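Local coordinates for protein putative oxidoreductase molybdopterin-binding subunit (Sulfolobus tokodaii, PDB 4ZOH) that probably forms the molybdopterin-binding subunit of a molybdenum-dependent oxidoreductase of the xanthine dehydrogenase and aldehyde oxidase family, holding a pterin cytosine dinucleotide, at residues G30-R38 and I84-I95. Sequence-based numbering, arbitrary orientation.
Sequences GTLFVAFVR and IAKDRYEAYDLI
Phe33 and Ala85 form an antiparallel hydrogen-bonded pair in the a/b hammerhead domain, where the chain leaving strand 79-85 packs helix 88-95 against strand 32-38. Phe33 N reaches Ala85 O at 2.9 Å, and Ala85 N returns a similarly straight bond to Phe33 O. After Ala85 the chain turns, Asp87 OD1 N-caps the helix by accepting from Glu90 N (OD2 salt-bridges a basic side chain of another protein's chain), and the helix passes the strand at 36°. Phe33 fills the angle between them. Its CB rests against Asp87 C; with CG anti to the backbone N (chi1 -164°), the ring lies beneath Arg88, whose CB stands 3.6 Å from the centroid, nearly on the ring normal. CD1 meets Arg88 CA at 3.4 Å and, at the ring edge, Ala91 CB. CE1 approaches Tyr92 CE1 obliquely, while CE2 sits under one face of the guanidinium, tilted 43° to the ring; Asp24 takes Arg88 NH1 in a salt bridge. Replacing Phe33 by an alanine would probably open a gap between strand and helix and leave Arg88 CB with no ring face to lie on. Farther along, Ala35 CB lies over the Tyr92 ring, and a water donates to Val34 O and Tyr92 OH, which also bonds Glu247 OE2.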
loop_
_atom_site.group_PDB
_atom_site.type_symbol
_atom_site.label_atom_id
_atom_site.label_comp_id
_atom_site.label_asym_id
_atom_site.label_seq_id
_atom_site.Cartn_x
_atom_site.Cartn_y
_atom_site.Cartn_z
ATOM N N GLY A 30 7.892 6.758 1.167
ATOM C CA GLY A 30 8.402 8.020 0.640
ATOM C C GLY A 30 7.496 8.843 -0.255
ATOM O O GLY A 30 7.981 9.677 -0.988
ATOM N N THR A 31 6.187 8.638 -0.190
ATOM C CA THR A 31 5.242 9.372 -1.031
ATOM C C THR A 31 5.397 10.868 -0.834
ATOM O O THR A 31 5.446 11.324 0.295
ATOM C CB THR A 31 3.778 8.975 -0.688
ATOM O OG1 THR A 31 3.566 7.583 -1.065
ATOM C CG2 THR A 31 2.823 9.881 -1.481
ATOM N N LEU A 32 5.507 11.597 -1.932
ATOM C CA LEU A 32 5.565 13.040 -1.915
ATOM C C LEU A 32 4.189 13.632 -2.316
ATOM O O LEU A 32 3.372 12.946 -2.960
ATOM C CB LEU A 32 6.642 13.541 -2.915
ATOM C CG LEU A 32 8.110 13.169 -2.611
ATOM C CD1 LEU A 32 9.034 13.567 -3.764
ATOM C CD2 LEU A 32 8.521 13.909 -1.370
ATOM N N PHE A 33 3.937 14.881 -1.926
ATOM C CA PHE A 33 2.668 15.529 -2.249
ATOM C C PHE A 33 2.858 16.572 -3.326
ATOM O O PHE A 33 3.829 17.332 -3.285
ATOM C CB PHE A 33 1.993 16.121 -1.010
ATOM C CG PHE A 33 0.562 16.443 -1.251
ATOM C CD1 PHE A 33 0.180 17.731 -1.721
ATOM C CD2 PHE A 33 -0.438 15.412 -1.127
ATOM C CE1 PHE A 33 -1.162 18.003 -1.995
ATOM C CE2 PHE A 33 -1.777 15.687 -1.421
ATOM C CZ PHE A 33 -2.141 16.994 -1.836
ATOM N N VAL A 34 1.927 16.585 -4.281
ATOM C CA VAL A 34 1.969 17.432 -5.496
ATOM C C VAL A 34 0.775 18.392 -5.488
ATOM O O VAL A 34 -0.367 17.961 -5.313
ATOM C CB VAL A 34 1.978 16.521 -6.756
ATOM C CG1 VAL A 34 1.970 17.280 -8.091
ATOM C CG2 VAL A 34 3.195 15.573 -6.727
ATOM N N ALA A 35 1.025 19.681 -5.692
ATOM C CA ALA A 35 -0.065 20.640 -5.886
ATOM C C ALA A 35 0.212 21.427 -7.164
ATOM O O ALA A 35 1.391 21.599 -7.543
ATOM C CB ALA A 35 -0.195 21.546 -4.651
ATOM N N PHE A 36 -0.851 21.903 -7.821
ATOM C CA PHE A 36 -0.723 22.720 -8.999
ATOM C C PHE A 36 -0.981 24.197 -8.725
ATOM O O PHE A 36 -1.923 24.538 -8.015
ATOM C CB PHE A 36 -1.599 22.197 -10.135
ATOM C CG PHE A 36 -1.217 20.835 -10.583
ATOM C CD1 PHE A 36 -0.549 20.644 -11.829
ATOM C CD2 PHE A 36 -1.505 19.703 -9.769
ATOM C CE1 PHE A 36 -0.172 19.388 -12.265
ATOM C CE2 PHE A 36 -1.121 18.427 -10.224
ATOM C CZ PHE A 36 -0.449 18.265 -11.452
ATOM N N VAL A 37 -0.104 25.064 -9.260
ATOM C CA VAL A 37 -0.342 26.518 -9.349
ATOM C C VAL A 37 -1.270 26.691 -10.535
ATOM O O VAL A 37 -1.075 26.047 -11.584
ATOM C CB VAL A 37 0.979 27.338 -9.578
ATOM C CG1 VAL A 37 0.717 28.864 -9.585
ATOM C CG2 VAL A 37 2.028 26.993 -8.508
ATOM N N ARG A 38 -2.307 27.502 -10.355
ATOM C CA ARG A 38 -3.343 27.706 -11.434
ATOM C C ARG A 38 -3.457 29.172 -11.887
ATOM O O ARG A 38 -3.134 30.092 -11.089
ATOM C CB ARG A 38 -4.714 27.240 -10.916
ATOM C CG ARG A 38 -4.757 25.710 -10.789
ATOM C CD ARG A 38 -5.972 25.282 -9.942
ATOM N NE ARG A 38 -5.872 23.885 -9.570
ATOM C CZ ARG A 38 -6.072 22.849 -10.347
ATOM N NH1 ARG A 38 -6.451 22.972 -11.599
ATOM N NH2 ARG A 38 -5.944 21.619 -9.819
ATOM N N ILE A 84 6.195 20.324 -5.689
ATOM C CA ILE A 84 6.381 19.036 -4.964
ATOM C C ILE A 84 6.944 19.259 -3.557
ATOM O O ILE A 84 7.898 20.036 -3.364
ATOM C CB ILE A 84 7.223 18.042 -5.770
ATOM C CG1 ILE A 84 6.759 18.085 -7.239
ATOM C CG2 ILE A 84 7.181 16.630 -5.114
ATOM C CD1 ILE A 84 6.878 16.839 -8.075
ATOM N N ALA A 85 6.315 18.668 -2.547
ATOM C CA ALA A 85 6.848 18.829 -1.199
ATOM C C ALA A 85 6.640 17.544 -0.366
ATOM O O ALA A 85 6.028 16.569 -0.825
ATOM C CB ALA A 85 6.241 20.053 -0.503
ATOM N N LYS A 86 7.137 17.577 0.855
ATOM C CA LYS A 86 7.128 16.454 1.762
ATOM C C LYS A 86 5.737 16.063 2.138
ATOM O O LYS A 86 5.525 14.894 2.392
ATOM C CB LYS A 86 7.918 16.841 3.013
ATOM C CG LYS A 86 7.774 15.997 4.271
ATOM C CD LYS A 86 8.008 16.824 5.544
ATOM C CE LYS A 86 8.718 16.014 6.620
ATOM N NZ LYS A 86 9.722 16.807 7.408
ATOM N N ASP A 87 4.829 17.040 2.260
ATOM C CA ASP A 87 3.402 16.773 2.546
ATOM C C ASP A 87 2.484 17.902 2.067
ATOM O O ASP A 87 2.974 18.958 1.616
ATOM C CB ASP A 87 3.176 16.444 4.024
ATOM C CG ASP A 87 3.096 17.634 4.870
ATOM O OD1 ASP A 87 3.443 18.755 4.489
ATOM O OD2 ASP A 87 2.661 17.461 5.960
ATOM N N ARG A 88 1.170 17.697 2.160
ATOM C CA ARG A 88 0.209 18.641 1.599
ATOM C C ARG A 88 0.309 20.059 2.172
ATOM O O ARG A 88 0.115 21.023 1.416
ATOM C CB ARG A 88 -1.224 18.136 1.713
ATOM C CG ARG A 88 -1.642 17.625 3.083
ATOM C CD ARG A 88 -2.873 16.682 2.877
ATOM N NE ARG A 88 -2.463 15.401 2.276
ATOM C CZ ARG A 88 -3.326 14.581 1.677
ATOM N NH1 ARG A 88 -4.645 14.913 1.585
ATOM N NH2 ARG A 88 -2.896 13.448 1.165
ATOM N N TYR A 89 0.602 20.176 3.470
ATOM C CA TYR A 89 0.664 21.455 4.139
ATOM C C TYR A 89 1.830 22.243 3.575
ATOM O O TYR A 89 1.672 23.407 3.258
ATOM C CB TYR A 89 0.819 21.275 5.679
ATOM C CG TYR A 89 -0.493 20.872 6.370
ATOM C CD1 TYR A 89 -1.202 21.802 7.176
ATOM C CD2 TYR A 89 -1.058 19.568 6.220
ATOM C CE1 TYR A 89 -2.393 21.427 7.835
ATOM C CE2 TYR A 89 -2.239 19.200 6.887
ATOM C CZ TYR A 89 -2.905 20.139 7.677
ATOM O OH TYR A 89 -4.089 19.831 8.319
ATOM N N GLU A 90 2.975 21.575 3.403
ATOM C CA GLU A 90 4.177 22.219 2.902
ATOM C C GLU A 90 4.071 22.477 1.441
ATOM O O GLU A 90 4.545 23.518 0.979
ATOM C CB GLU A 90 5.434 21.402 3.223
ATOM C CG GLU A 90 5.661 21.338 4.737
ATOM C CD GLU A 90 6.956 20.635 5.139
ATOM O OE1 GLU A 90 7.742 20.297 4.227
ATOM O OE2 GLU A 90 7.201 20.408 6.346
ATOM N N ALA A 91 3.386 21.592 0.713
ATOM C CA ALA A 91 3.091 21.839 -0.711
ATOM C C ALA A 91 2.349 23.165 -0.887
ATOM O O ALA A 91 2.665 23.960 -1.805
ATOM C CB ALA A 91 2.341 20.686 -1.379
ATOM N N TYR A 92 1.379 23.436 -0.001
ATOM C CA TYR A 92 0.597 24.651 -0.204
ATOM C C TYR A 92 1.364 25.887 0.269
ATOM O O TYR A 92 1.183 26.934 -0.305
ATOM C CB TYR A 92 -0.852 24.526 0.286
ATOM C CG TYR A 92 -1.703 23.748 -0.757
ATOM C CD1 TYR A 92 -1.697 22.317 -0.764
ATOM C CD2 TYR A 92 -2.493 24.401 -1.741
ATOM C CE1 TYR A 92 -2.446 21.563 -1.680
ATOM C CE2 TYR A 92 -3.251 23.646 -2.697
ATOM C CZ TYR A 92 -3.223 22.210 -2.645
ATOM O OH TYR A 92 -3.915 21.360 -3.507
ATOM N N ASP A 93 2.249 25.740 1.254
ATOM C CA ASP A 93 3.226 26.794 1.571
ATOM C C ASP A 93 4.043 27.093 0.325
ATOM O O ASP A 93 4.125 28.239 -0.078
ATOM C CB ASP A 93 4.183 26.386 2.702
ATOM C CG ASP A 93 3.500 26.172 3.953
ATOM O OD1 ASP A 93 2.400 26.737 4.110
ATOM O OD2 ASP A 93 4.061 25.434 4.818
ATOM N N LEU A 94 4.609 26.048 -0.303
ATOM C CA LEU A 94 5.440 26.228 -1.479
ATOM C C LEU A 94 4.729 26.881 -2.647
ATOM O O LEU A 94 5.365 27.590 -3.426
ATOM C CB LEU A 94 6.059 24.898 -1.887
ATOM C CG LEU A 94 7.128 24.870 -2.981
ATOM C CD1 LEU A 94 8.330 25.751 -2.659
ATOM C CD2 LEU A 94 7.561 23.431 -3.100
ATOM N N ILE A 95 3.410 26.645 -2.789
ATOM C CA ILE A 95 2.613 27.301 -3.840
ATOM C C ILE A 95 2.835 28.851 -3.773
ATOM O O ILE A 95 3.023 29.500 -4.787
ATOM C CB ILE A 95 1.085 26.988 -3.723
ATOM C CG1 ILE A 95 0.735 25.558 -4.161
ATOM C CG2 ILE A 95 0.255 27.993 -4.556
ATOM C CD1 ILE A 95 0.694 25.338 -5.654
HETATM O O HOH W 1 6.984 12.700 1.963
HETATM O O HOH W 2 -2.805 19.242 -4.732
#